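Local coordinates for chitin binding protein (Enterococcus faecalis, PDB 4A02) that cleaves glycosidic bonds in alpha- and beta-chitin oxidatively by a copper-dependent mechanism, acting together with a chitinase to depolymerise the crystalline polymer, at residues A11-G14 against N20-T23; T44-S49 against P57-T62; L76-N81 against W91-T96; K109-I114 against Y141-A146; A115-K120 against V128-N133. One frame throughout, in Å; residues are numbered along the deposited sequence. Where two conformers were deposited one is given.

Contact 1: A11-G14 against N20-T23; sequences AFFG and NLNT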
# COMPACT_ATOMS: atom_id res chain seq x y z
N ALA A 11 -0.97 -2.26 6.94
CA ALA A 11 -0.74 -3.63 7.41
C ALA A 11 0.54 -3.74 8.20
O ALA A 11 0.58 -4.37 9.29
CB ALA A 11 -0.75 -4.57 6.20
N PHE A 12 1.63 -3.18 7.67
CA PHE A 12 2.92 -3.23 8.36
C PHE A 12 2.81 -2.69 9.77
O PHE A 12 3.24 -3.34 10.74
CB PHE A 12 3.93 -2.42 7.55
CG PHE A 12 5.26 -2.18 8.21
CD1 PHE A 12 6.25 -3.18 8.19
CD2 PHE A 12 5.57 -0.97 8.80
CE1 PHE A 12 7.50 -2.92 8.70
CE2 PHE A 12 6.84 -0.72 9.31
CZ PHE A 12 7.79 -1.71 9.25
N PHE A 13 2.23 -1.49 9.93
CA PHE A 13 2.12 -0.88 11.25
C PHE A 13 1.19 -1.65 12.17
O PHE A 13 1.27 -1.46 13.39
CB PHE A 13 1.71 0.56 11.15
CG PHE A 13 2.83 1.54 10.86
CD1 PHE A 13 4.06 1.47 11.44
CD2 PHE A 13 2.61 2.59 9.99
CE1 PHE A 13 5.06 2.42 11.24
CE2 PHE A 13 3.63 3.56 9.81
CZ PHE A 13 4.80 3.45 10.43
N GLY A 14 0.30 -2.49 11.65
CA GLY A 14 -0.52 -3.33 12.51
C GLY A 14 0.13 -4.62 12.94
O GLY A 14 -0.51 -5.37 13.68
N ASN A 20 3.23 -2.87 16.02
CA ASN A 20 1.88 -2.95 16.52
C ASN A 20 1.30 -1.58 16.88
O ASN A 20 0.60 -1.40 17.87
CB ASN A 20 1.74 -3.92 17.68
CG ASN A 20 2.12 -5.35 17.31
OD1 ASN A 20 3.15 -5.89 17.77
ND2 ASN A 20 1.39 -5.92 16.40
N LEU A 21 1.58 -0.59 16.02
CA LEU A 21 1.07 0.74 16.21
C LEU A 21 -0.37 0.87 15.75
O LEU A 21 -1.18 1.43 16.47
CB LEU A 21 1.76 1.92 15.48
CG LEU A 21 3.08 2.30 16.13
CD1 LEU A 21 3.79 3.25 15.16
CD2 LEU A 21 2.95 3.00 17.48
N ASN A 22 -0.73 0.37 14.56
CA ASN A 22 -2.13 0.32 14.18
C ASN A 22 -2.82 -0.80 14.96
O ASN A 22 -2.20 -1.81 15.28
CB ASN A 22 -2.31 0.08 12.69
CG ASN A 22 -2.11 1.30 11.85
OD1 ASN A 22 -2.30 2.44 12.30
ND2 ASN A 22 -1.80 1.10 10.58
N THR A 23 -4.11 -0.59 15.22
CA THR A 23 -4.95 -1.59 15.86
C THR A 23 -5.95 -2.17 14.88
O THR A 23 -6.32 -1.57 13.87
CB THR A 23 -5.62 -0.99 17.11
OG1 THR A 23 -6.38 0.11 16.71
CG2 THR A 23 -4.59 -0.70 18.18
O HOH W 1 -1.81 -4.42 15.84

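Contact 2: T44-S49 against P57-T62; sequences TGKLAS and PLDEQT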
# COMPACT_ATOMS: atom_id res chain seq x y z
N THR A 44 -14.08 -1.52 -4.93
CA THR A 44 -14.41 -0.43 -4.02
C THR A 44 -14.72 -0.97 -2.65
O THR A 44 -15.45 -1.94 -2.48
CB THR A 44 -15.57 0.37 -4.58
OG1 THR A 44 -15.08 0.96 -5.78
CG2 THR A 44 -16.06 1.45 -3.64
N GLY A 45 -14.10 -0.33 -1.64
CA GLY A 45 -14.23 -0.75 -0.28
C GLY A 45 -13.43 -1.94 0.14
O GLY A 45 -13.51 -2.36 1.29
N LYS A 46 -12.63 -2.46 -0.80
CA LYS A 46 -11.82 -3.63 -0.57
C LYS A 46 -10.41 -3.43 -1.10
O LYS A 46 -9.71 -4.37 -1.43
CB LYS A 46 -12.43 -4.90 -1.16
CG LYS A 46 -13.84 -5.14 -0.51
CD LYS A 46 -14.23 -6.54 -0.46
CE LYS A 46 -15.52 -6.51 0.43
NZ LYS A 46 -15.40 -7.03 1.84
N LEU A 47 -9.97 -2.16 -1.19
CA LEU A 47 -8.59 -1.91 -1.67
C LEU A 47 -7.59 -2.34 -0.62
O LEU A 47 -6.61 -3.04 -0.89
CB LEU A 47 -8.40 -0.43 -2.01
CG LEU A 47 -9.23 0.08 -3.18
CD1 LEU A 47 -8.74 1.50 -3.50
CD2 LEU A 47 -9.18 -0.81 -4.37
N ALA A 48 -7.76 -1.90 0.63
CA ALA A 48 -6.72 -2.19 1.65
C ALA A 48 -6.60 -3.67 1.95
O ALA A 48 -5.50 -4.14 2.25
CB ALA A 48 -7.00 -1.38 2.89
N SER A 49 -7.70 -4.44 1.86
CA SER A 49 -7.64 -5.86 2.10
C SER A 49 -7.45 -6.70 0.81
O SER A 49 -7.27 -7.90 0.92
CB SER A 49 -8.95 -6.34 2.70
OG SER A 49 -10.03 -6.28 1.81
N PRO A 57 -10.78 -5.92 8.25
CA PRO A 57 -10.65 -4.73 9.14
C PRO A 57 -9.80 -3.64 8.52
O PRO A 57 -10.01 -2.46 8.83
CB PRO A 57 -10.07 -5.30 10.43
CG PRO A 57 -10.56 -6.74 10.43
CD PRO A 57 -10.42 -7.15 8.98
N LEU A 58 -8.85 -3.99 7.65
CA LEU A 58 -8.06 -2.98 6.95
C LEU A 58 -8.91 -2.05 6.11
O LEU A 58 -8.47 -0.94 5.80
CB LEU A 58 -7.02 -3.63 6.04
CG LEU A 58 -5.80 -4.21 6.76
CD1 LEU A 58 -5.02 -5.07 5.76
CD2 LEU A 58 -4.90 -3.11 7.29
N ASP A 59 -10.09 -2.50 5.65
CA ASP A 59 -10.93 -1.68 4.82
C ASP A 59 -11.70 -0.66 5.61
O ASP A 59 -12.36 0.21 5.00
CB ASP A 59 -11.89 -2.56 4.02
CG ASP A 59 -11.18 -3.48 3.06
OD1 ASP A 59 -10.21 -3.04 2.41
OD2 ASP A 59 -11.62 -4.66 2.95
N GLU A 60 -11.66 -0.70 6.93
CA GLU A 60 -12.31 0.34 7.71
C GLU A 60 -11.65 1.67 7.37
O GLU A 60 -10.48 1.75 7.01
CB GLU A 60 -12.22 -0.02 9.20
CG GLU A 60 -13.05 -1.27 9.47
CD GLU A 60 -13.00 -1.82 10.86
OE1 GLU A 60 -12.59 -1.09 11.79
OE2 GLU A 60 -13.43 -3.00 11.02
N GLN A 61 -12.44 2.75 7.46
CA GLN A 61 -11.94 4.04 7.00
C GLN A 61 -12.66 5.16 7.75
O GLN A 61 -13.85 5.42 7.55
CB GLN A 61 -12.15 4.18 5.48
CG GLN A 61 -11.46 5.38 4.87
CD GLN A 61 -9.99 5.44 5.17
OE1 GLN A 61 -9.23 4.56 4.73
NE2 GLN A 61 -9.54 6.47 5.88
N THR A 62 -11.91 5.79 8.65
CA THR A 62 -12.32 7.02 9.32
C THR A 62 -11.11 7.93 9.33
O THR A 62 -9.98 7.50 9.12
CB THR A 62 -12.85 6.83 10.76
OG1 THR A 62 -11.70 6.67 11.59
CG2 THR A 62 -13.75 5.63 10.91
O HOH W 2 -14.20 -5.19 3.65
O HOH W 3 -10.34 -0.61 1.17

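Contact 3: L76-N81 against W91-T96; sequences LDITWN and WDYYIT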
# COMPACT_ATOMS: atom_id res chain seq x y z
N LEU A 76 9.62 10.79 -3.06
CA LEU A 76 9.46 10.01 -1.83
C LEU A 76 10.15 8.67 -2.06
O LEU A 76 9.83 7.95 -3.02
CB LEU A 76 7.98 9.77 -1.52
CG LEU A 76 7.73 8.82 -0.33
CD1 LEU A 76 8.15 9.43 0.98
CD2 LEU A 76 6.24 8.47 -0.31
N ASP A 77 11.07 8.30 -1.16
CA ASP A 77 11.68 6.99 -1.20
C ASP A 77 10.73 6.01 -0.50
O ASP A 77 10.37 6.21 0.66
CB ASP A 77 13.03 7.03 -0.54
CG ASP A 77 14.08 7.80 -1.32
OD1 ASP A 77 13.90 8.04 -2.55
OD2 ASP A 77 15.09 8.22 -0.71
N ILE A 78 10.36 4.97 -1.21
CA ILE A 78 9.37 4.00 -0.70
C ILE A 78 10.03 2.61 -0.76
O ILE A 78 10.56 2.29 -1.84
CB ILE A 78 8.07 4.19 -1.50
CG1 ILE A 78 6.98 3.31 -0.95
CG2 ILE A 78 8.24 4.01 -3.01
CD1 ILE A 78 5.57 3.82 -1.20
N THR A 79 10.12 1.87 0.38
CA THR A 79 10.85 0.62 0.56
C THR A 79 9.90 -0.53 0.84
O THR A 79 9.08 -0.43 1.77
CB THR A 79 11.86 0.73 1.69
OG1 THR A 79 12.80 1.75 1.38
CG2 THR A 79 12.68 -0.55 1.91
N TRP A 80 10.04 -1.59 0.07
CA TRP A 80 9.39 -2.86 0.34
C TRP A 80 10.33 -3.79 1.11
O TRP A 80 11.54 -3.77 0.91
CB TRP A 80 8.94 -3.57 -0.93
CG TRP A 80 7.86 -2.94 -1.72
CD1 TRP A 80 7.94 -1.82 -2.49
CD2 TRP A 80 6.51 -3.42 -1.85
NE1 TRP A 80 6.72 -1.56 -3.09
CE2 TRP A 80 5.83 -2.55 -2.71
CE3 TRP A 80 5.82 -4.52 -1.31
CZ2 TRP A 80 4.50 -2.74 -3.06
CZ3 TRP A 80 4.50 -4.71 -1.64
CH2 TRP A 80 3.83 -3.82 -2.52
N ASN A 81 9.74 -4.65 1.94
CA ASN A 81 10.44 -5.78 2.51
C ASN A 81 9.71 -7.04 2.05
O ASN A 81 8.50 -7.15 2.23
CB ASN A 81 10.48 -5.74 4.03
CG ASN A 81 11.33 -4.67 4.67
OD1 ASN A 81 11.34 -4.55 5.92
ND2 ASN A 81 12.08 -3.89 3.90
N TRP A 91 5.73 -2.61 -10.59
CA TRP A 91 5.43 -1.91 -9.33
C TRP A 91 4.62 -0.70 -9.73
O TRP A 91 5.08 0.14 -10.52
CB TRP A 91 6.68 -1.48 -8.61
CG TRP A 91 7.78 -2.51 -8.46
CD1 TRP A 91 8.75 -2.87 -9.38
CD2 TRP A 91 8.01 -3.32 -7.29
NE1 TRP A 91 9.56 -3.82 -8.85
CE2 TRP A 91 9.12 -4.12 -7.56
CE3 TRP A 91 7.38 -3.42 -6.07
CZ2 TRP A 91 9.61 -5.03 -6.63
CZ3 TRP A 91 7.88 -4.31 -5.14
CH2 TRP A 91 8.99 -5.12 -5.40
N ASP A 92 3.40 -0.56 -9.19
CA ASP A 92 2.54 0.56 -9.51
C ASP A 92 2.15 1.30 -8.25
O ASP A 92 1.97 0.69 -7.20
CB ASP A 92 1.25 0.10 -10.21
CG ASP A 92 1.53 -0.52 -11.56
OD1 ASP A 92 1.90 0.23 -12.46
OD2 ASP A 92 1.33 -1.71 -11.68
N TYR A 93 2.00 2.62 -8.37
CA TYR A 93 1.67 3.46 -7.23
C TYR A 93 0.60 4.46 -7.60
O TYR A 93 0.66 5.09 -8.67
CB TYR A 93 2.90 4.20 -6.73
CG TYR A 93 4.00 3.31 -6.23
CD1 TYR A 93 4.93 2.75 -7.10
CD2 TYR A 93 4.10 2.97 -4.89
CE1 TYR A 93 5.92 1.92 -6.62
CE2 TYR A 93 5.09 2.15 -4.43
CZ TYR A 93 6.02 1.62 -5.30
OH TYR A 93 6.98 0.80 -4.75
N TYR A 94 -0.35 4.62 -6.69
CA TYR A 94 -1.48 5.54 -6.79
C TYR A 94 -1.56 6.38 -5.54
O TYR A 94 -1.11 5.91 -4.48
CB TYR A 94 -2.79 4.73 -6.95
CG TYR A 94 -2.80 3.72 -8.05
CD1 TYR A 94 -2.20 2.45 -7.85
CD2 TYR A 94 -3.37 3.95 -9.28
CE1 TYR A 94 -2.20 1.49 -8.84
CE2 TYR A 94 -3.35 2.97 -10.30
CZ TYR A 94 -2.74 1.73 -10.03
OH TYR A 94 -2.73 0.79 -11.05
N ILE A 95 -2.18 7.56 -5.59
CA ILE A 95 -2.42 8.32 -4.40
C ILE A 95 -3.78 9.01 -4.50
O ILE A 95 -4.18 9.49 -5.58
CB ILE A 95 -1.29 9.33 -4.09
CG1 ILE A 95 -1.43 9.92 -2.70
CG2 ILE A 95 -1.18 10.40 -5.16
CD1 ILE A 95 -0.24 10.76 -2.29
N THR A 96 -4.49 9.08 -3.39
CA THR A 96 -5.74 9.79 -3.33
C THR A 96 -5.60 11.23 -3.80
O THR A 96 -4.56 11.86 -3.60
CB THR A 96 -6.29 9.78 -1.87
OG1 THR A 96 -5.24 10.06 -0.96
CG2 THR A 96 -6.89 8.45 -1.50

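Contact 4: K109-I114 against Y141-A146; sequences KNFDKI and YHVIYA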
# COMPACT_ATOMS: atom_id res chain seq x y z
N LYS A 109 -11.32 5.22 -8.05
CA LYS A 109 -11.62 6.39 -8.88
C LYS A 109 -11.16 7.67 -8.21
O LYS A 109 -11.01 8.69 -8.88
CB LYS A 109 -13.13 6.48 -9.15
CG LYS A 109 -14.01 7.03 -7.99
CD LYS A 109 -15.52 7.01 -8.29
CE LYS A 109 -16.44 7.34 -7.15
NZ LYS A 109 -17.87 7.47 -7.32
N ASN A 110 -11.00 7.65 -6.88
CA ASN A 110 -10.58 8.81 -6.11
C ASN A 110 -9.07 8.96 -6.01
O ASN A 110 -8.61 9.81 -5.23
CB ASN A 110 -11.20 8.76 -4.73
CG ASN A 110 -12.70 8.87 -4.78
OD1 ASN A 110 -13.24 9.57 -5.61
ND2 ASN A 110 -13.37 8.11 -3.89
N PHE A 111 -8.33 8.18 -6.78
CA PHE A 111 -6.88 8.17 -6.82
C PHE A 111 -6.38 8.58 -8.20
O PHE A 111 -7.05 8.32 -9.20
CB PHE A 111 -6.30 6.80 -6.50
CG PHE A 111 -6.52 6.23 -5.13
CD1 PHE A 111 -7.75 5.91 -4.62
CD2 PHE A 111 -5.40 5.96 -4.32
CE1 PHE A 111 -7.90 5.31 -3.39
CE2 PHE A 111 -5.55 5.37 -3.07
CZ PHE A 111 -6.81 5.05 -2.60
N ASP A 112 -5.17 9.12 -8.22
CA ASP A 112 -4.38 9.28 -9.44
C ASP A 112 -3.26 8.25 -9.42
O ASP A 112 -2.63 8.03 -8.39
CB ASP A 112 -3.75 10.67 -9.53
CG ASP A 112 -4.77 11.82 -9.66
OD1 ASP A 112 -5.82 11.60 -10.28
OD2 ASP A 112 -4.49 12.90 -9.13
N LYS A 113 -2.94 7.71 -10.59
CA LYS A 113 -1.74 6.90 -10.74
C LYS A 113 -0.52 7.78 -10.85
O LYS A 113 -0.54 8.74 -11.64
CB LYS A 113 -1.84 5.97 -11.96
CG LYS A 113 -0.74 4.94 -11.96
CD LYS A 113 -0.91 3.91 -13.06
CE LYS A 113 -0.01 2.73 -12.81
NZ LYS A 113 0.09 1.79 -13.93
N ILE A 114 0.49 7.52 -10.06
CA ILE A 114 1.68 8.37 -10.00
C ILE A 114 2.97 7.68 -10.38
O ILE A 114 3.98 8.41 -10.65
CB ILE A 114 1.81 9.10 -8.65
CG1 ILE A 114 1.94 8.16 -7.48
CG2 ILE A 114 0.64 10.08 -8.51
CD1 ILE A 114 2.32 8.84 -6.18
N TYR A 141 -4.21 14.37 5.01
CA TYR A 141 -4.29 12.92 5.04
C TYR A 141 -4.53 12.38 3.65
O TYR A 141 -5.52 12.79 2.99
CB TYR A 141 -5.41 12.50 5.98
CG TYR A 141 -5.70 11.02 6.08
CD1 TYR A 141 -4.73 10.05 5.84
CD2 TYR A 141 -6.97 10.60 6.44
CE1 TYR A 141 -5.02 8.70 5.93
CE2 TYR A 141 -7.26 9.26 6.59
CZ TYR A 141 -6.30 8.31 6.33
OH TYR A 141 -6.60 6.97 6.51
N HIS A 142 -3.69 11.44 3.21
CA HIS A 142 -3.79 10.76 1.94
C HIS A 142 -3.48 9.30 2.13
O HIS A 142 -2.87 8.88 3.11
CB HIS A 142 -2.83 11.39 0.90
CG HIS A 142 -3.40 12.68 0.36
ND1 HIS A 142 -4.43 12.60 -0.55
CD2 HIS A 142 -3.17 13.97 0.69
CE1 HIS A 142 -4.76 13.84 -0.78
NE2 HIS A 142 -4.04 14.69 -0.06
N VAL A 143 -3.92 8.50 1.13
CA VAL A 143 -3.57 7.10 1.05
C VAL A 143 -2.81 6.87 -0.23
O VAL A 143 -3.29 7.20 -1.32
CB VAL A 143 -4.82 6.19 1.15
CG1 VAL A 143 -4.44 4.72 0.97
CG2 VAL A 143 -5.53 6.39 2.48
N ILE A 144 -1.61 6.30 -0.10
CA ILE A 144 -0.85 5.76 -1.22
C ILE A 144 -1.20 4.30 -1.35
O ILE A 144 -1.27 3.58 -0.37
CB ILE A 144 0.66 5.96 -1.00
CG1 ILE A 144 1.03 7.44 -0.88
CG2 ILE A 144 1.47 5.27 -2.08
CD1 ILE A 144 2.41 7.68 -0.36
N TYR A 145 -1.43 3.85 -2.59
CA TYR A 145 -1.74 2.45 -2.86
C TYR A 145 -0.62 1.90 -3.74
O TYR A 145 -0.42 2.38 -4.84
CB TYR A 145 -3.07 2.30 -3.53
CG TYR A 145 -3.70 0.94 -3.48
CD1 TYR A 145 -3.86 0.28 -2.28
CD2 TYR A 145 -4.21 0.35 -4.63
CE1 TYR A 145 -4.48 -0.98 -2.22
CE2 TYR A 145 -4.89 -0.87 -4.56
CZ TYR A 145 -5.02 -1.53 -3.36
OH TYR A 145 -5.71 -2.70 -3.33
N ALA A 146 0.12 0.95 -3.19
CA ALA A 146 1.31 0.38 -3.83
C ALA A 146 1.00 -1.06 -4.21
O ALA A 146 0.46 -1.81 -3.42
CB ALA A 146 2.46 0.43 -2.86

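Contact 5: A115-K120 against V128-N133; sequences ASIDGK and VKQTIN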
# COMPACT_ATOMS: atom_id res chain seq x y z
N ALA A 115 3.05 6.38 -10.46
CA ALA A 115 4.26 5.69 -10.92
C ALA A 115 3.94 4.31 -11.42
O ALA A 115 3.03 3.65 -10.91
CB ALA A 115 5.32 5.61 -9.81
N SER A 116 4.72 3.89 -12.39
CA SER A 116 4.69 2.51 -12.89
C SER A 116 6.13 2.14 -13.23
O SER A 116 6.75 2.76 -14.12
CB SER A 116 3.82 2.37 -14.14
OG SER A 116 3.64 0.97 -14.46
N ILE A 117 6.66 1.18 -12.56
CA ILE A 117 8.05 0.76 -12.70
C ILE A 117 8.07 -0.69 -13.19
O ILE A 117 7.47 -1.58 -12.63
CB ILE A 117 8.76 0.87 -11.38
CG1 ILE A 117 8.71 2.31 -10.86
CG2 ILE A 117 10.19 0.32 -11.38
CD1 ILE A 117 9.16 2.45 -9.42
N ASP A 118 8.83 -0.88 -14.32
CA ASP A 118 8.92 -2.21 -14.91
C ASP A 118 9.79 -3.08 -14.03
O ASP A 118 10.91 -2.66 -13.68
CB ASP A 118 9.44 -2.05 -16.36
CG ASP A 118 9.49 -3.35 -17.18
OD1 ASP A 118 9.18 -4.50 -16.77
OD2 ASP A 118 9.77 -3.23 -18.40
N GLY A 119 9.33 -4.25 -13.69
CA GLY A 119 10.11 -5.17 -12.94
C GLY A 119 11.11 -6.00 -13.71
O GLY A 119 12.04 -6.59 -13.17
N LYS A 120 10.92 -6.06 -15.02
CA LYS A 120 11.82 -6.74 -15.99
C LYS A 120 12.00 -8.22 -15.72
O LYS A 120 12.97 -8.83 -16.16
CB LYS A 120 13.17 -6.08 -16.02
CG LYS A 120 13.03 -4.66 -16.59
CD LYS A 120 14.27 -3.80 -16.48
CE LYS A 120 14.36 -3.17 -15.09
NZ LYS A 120 15.47 -2.21 -14.78
N VAL A 128 13.67 -3.59 -1.26
CA VAL A 128 13.55 -2.93 -2.54
C VAL A 128 13.22 -1.46 -2.31
O VAL A 128 12.21 -1.16 -1.72
CB VAL A 128 12.41 -3.54 -3.41
CG1 VAL A 128 12.31 -2.78 -4.73
CG2 VAL A 128 12.67 -4.98 -3.71
N LYS A 129 14.07 -0.59 -2.74
CA LYS A 129 13.92 0.89 -2.54
C LYS A 129 13.66 1.51 -3.90
O LYS A 129 14.42 1.29 -4.86
CB LYS A 129 15.10 1.65 -1.86
CG LYS A 129 14.84 3.20 -1.53
CD LYS A 129 15.92 3.85 -0.72
CE LYS A 129 16.98 4.38 -1.70
NZ LYS A 129 18.31 4.36 -1.03
N GLN A 130 12.59 2.28 -3.99
CA GLN A 130 12.17 2.99 -5.19
C GLN A 130 11.84 4.39 -4.83
O GLN A 130 11.71 4.72 -3.67
CB GLN A 130 10.96 2.33 -5.80
CG GLN A 130 11.28 0.90 -6.18
CD GLN A 130 10.11 0.16 -6.77
OE1 GLN A 130 8.93 0.41 -6.52
NE2 GLN A 130 10.45 -0.83 -7.56
N THR A 131 11.77 5.28 -5.82
CA THR A 131 11.42 6.65 -5.60
C THR A 131 10.22 7.02 -6.46
O THR A 131 10.27 6.76 -7.66
CB THR A 131 12.61 7.60 -5.90
OG1 THR A 131 13.73 7.14 -5.10
CG2 THR A 131 12.24 9.04 -5.63
N ILE A 132 9.20 7.60 -5.86
CA ILE A 132 8.01 8.04 -6.57
C ILE A 132 7.79 9.52 -6.32
O ILE A 132 8.18 10.07 -5.29
CB ILE A 132 6.78 7.18 -6.17
CG1 ILE A 132 6.37 7.44 -4.71
CG2 ILE A 132 7.02 5.74 -6.47
CD1 ILE A 132 5.10 6.69 -4.33
N ASN A 133 7.11 10.20 -7.23
CA ASN A 133 6.86 11.61 -7.12
C ASN A 133 5.50 11.88 -6.56
O ASN A 133 4.47 11.63 -7.19
CB ASN A 133 7.04 12.33 -8.46
CG ASN A 133 8.47 12.27 -8.91
OD1 ASN A 133 9.38 12.52 -8.11
ND2 ASN A 133 8.63 11.98 -10.18

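Contact 1: A11-G14 against N20-T23
The carbonyl oxygen of Phe-13 is gripped by two successive backbone amides from across the loop. Asn-22 N gives the sounder bond, 3.0 Å to Phe-13 O with 149° at the hydrogen. Leu-21 N lies nearer that oxygen, at 2.8 Å, but its N-H is bent to 120° and the bond is weak. One residue further on, Gly-14 O takes a long, weak bond from the side-chain amide of Asn-20, ND2 to O 3.4 Å. A water also donates to Gly-14 O and to Asn-22 O, bridging the two segments, and Gly-14 CA sends a C-H toward that same Asn-22 O (3.6 Å). The backbones meet here at close quarters, with the CA atoms of Gly-14 and Asn-22 only 4.3 Å apart.

The side chains fill in around this. Phe-13 and Leu-21 run side by side in the same direction, CD1 of the ring 4.1 Å from CD1 of the leucine. Asn-22 points at the other segment: its CB sits against the backbone of Gly-14, and with CG beside its own backbone N (chi1 -79°) the amide turns so that ND2 lies 3.6 Å from CB of Phe-13. That amide is held at both ends, ND2 giving a hydrogen bond to Arg-10 O while OD1 pairs with His-67 ND1. The loop after helix 10-13 thus folds back until two of its backbone amides meet Phe-13 O, with weaker support at Gly-14 O, in the long loop region that precedes strand 36-38, away from the copper site.

Contact 2: T44-S49 against P57-T62
Two irregular pieces of the long loop region between strands 36-38 and 69-71 are joined here through the carboxylate of Asp-59, which reaches into the turn formed by Gly-45 to Ser-49. Ser-49 binds both oxygens of the Asp-59 carboxylate. Ser-49 OG donates to Asp-59 OD2 at 2.5 Å, a very short bond made on the syn lone pair, while Ser-49 N donates to OD1 at 2.9 Å, also on the syn side but 33° out of the carboxylate plane. With chi1 of 68°, the serine hydroxyl stands between its own N and carbonyl carbon, on the side where OD2 can be met. Waters add to the grip: one passes from Ala-48 N to OD1, another from Lys-46 NZ to OD2. The lysine ammonium stays 4.6 Å from OD2, too far for a salt bridge, though its charge probably helps to stabilise the anion.

Beside the carboxylate, Ala-48 CB rests 3.3 Å from Leu-58 O and 3.9 Å from Leu-58 CB. Leu-58 O is itself hydrogen-bonded to Arg-10 NH1, and Ser-49 OG also pairs with Gly-51 N. Both turns lie in the long, largely irregular insertion between strands of the beta-sandwich, consistent with the L2 region of chitin-active AA10 monooxygenases.

Contact 3: L76-N81 against W91-T96
Trp-91 is the first residue of 91-96 to reach across, setting the edge of its six-membered ring over one face of the Trp-80 indole. This is an edge-to-face pair, with planes at 59° and the centroids of that ring and the five-membered ring of Trp-80 4.6 Å apart; CZ3 of Trp-91 stands 3.4 Å above the Trp-80 plane. On its own sheet Trp-91 also stacks with Trp-148.

Two residues on, Tyr-93 slides past Trp-80 in the opposite direction, and its hydroxyl meets the indole edge. Trp-80 NE1 donates to Tyr-93 OH at 2.9 Å, with 154° at the hydrogen and the oxygen in the ring plane. The phenol ring is flanked by Ile-78, whose CD1 lies 3.7 Å from CE2. Extending CG1 opposite the backbone N (chi1 -175°) carries that methyl to the tyrosine.

The axes of 76-81 and 91-96 pass 11.4 Å apart, nearer antiparallel than parallel, and meet through side chains between the two sheets of the beta-sandwich. Tyr-93 OH is also hydrogen-bonded to Gln-130 OE1. The buried indole N-H is thus satisfied by a phenol with a second polar partner, which probably helps to hold both rings in an otherwise aromatic and aliphatic core.

Contact 4: K109-I114 against Y141-A146
The strand piece at 111-114 and the strand 142-146 come no closer than 8.6 Å between CA atoms, at Phe-111 and Ile-144, and no hydrogen bond joins them, so what bridges the gap is one side chain. Phe-111 points at the other segment, and with CG placed opposite the carbonyl carbon (chi1 -64°) its ring projects toward the backbone of 143-145, CE2 foremost. CE2 does nearly all the touching. It lies 3.4 Å from the carbonyl oxygen of Val-143, the nearest approach of the contact, and 4.2 Å from Val-143 CG1. On the next residue of the same face, CE2 is 4.0 Å from Tyr-145 CB.

Tyr-145 starts out toward Phe-111, but the two side chains cross at about a right angle and its far end leads off elsewhere. Its CG is turned opposite the backbone N (chi1 -161°), and the hydroxyl goes to Leu-47 O, to which it is hydrogen-bonded. The tyrosine therefore offers only its CB to the phenylalanine and spends its polar end on the loop at 44-49.

Between the two segments runs strand 88-96, antiparallel to both 111-120 and 142-150: Asp-112 and Ile-114 bond through their backbones to Ile-95 and Tyr-93, and Val-143 to Thr-96. Phe-111 thus reaches past Thr-96, the end of that middle strand, to touch the strand next but one in the sheet, with 155-165 flanking 142-150 beyond.

Contact 5: A115-K120 against V128-N133
Ile-117 CD1 meets the amide of Gln-130, 3.6 Å from both OE1 and CD, the two side chains arriving from opposite directions. Its other branch is close as well: Ile-117 CG2 is 4.0 Å from Gln-130 NE2. The isoleucine brings its CG1 arm up beside the backbone N (chi1 -59°), which puts CD1 against the length of the glutamine, with CB of Gln-130 also 4.0 Å away. The glutamine chain, extended beyond CG (chi2 178°), carries the amide across to the facing sheet.

Further along, Ala-115 CB touches Ile-132 CG2 at 3.8 Å. This is where the backbones approach most closely, 6.2 Å between the CA atoms of Ala-115 and Ile-132, against 8.9 Å for Ile-117 and Gln-130. The strands therefore spread apart toward Gln-130, and the longer side chains of that end take up the difference.

No hydrogen bond crosses: strand 111-120 belongs to the sheet of 88-96 and strand 127-134 to the three-stranded sheet with 74-82, and they meet through side chains. The contact is a piece of the interface at the margin of the beta-sandwich core of this lytic polysaccharide monooxygenase family.

In the next shell the phenol of Tyr-93 holds the OE1 end of the glutamine, whose side chain also lies against Trp-91. Both segments stay in place through their own sheets, since Ala-115 and Ile-117 bond by backbone to Tyr-93 and Trp-91 while Val-128 and Gln-130 do so to Trp-80 and Ile-78. At the far end of 115-120, Asp-118 OD1 accepts from Lys-120 N at 2.9 Å, two residues on, making an Asx turn.

From the N terminus, contact 1 closes a five-residue loop just after helix 10-13, and contact 2 follows in series, closing a seven-residue loop before strand 69-71; the two touch by packing of Leu-58 on Ala-11. Contact 3 comes next, closing the connection that carries the chain from strand 74-82 in one sheet to 88-96 in the other. Contact 4 closes the longest excursion, and contact 5 is nested inside it, both using strand 111-120. Contacts 3 and 5 share the inter-sheet interior, their centres about 7 Å apart, while contact 4 spans one sheet. Contact 2 reaches contact 4 through Leu-47 and Gln-61, which ties the loop region to the sandwich.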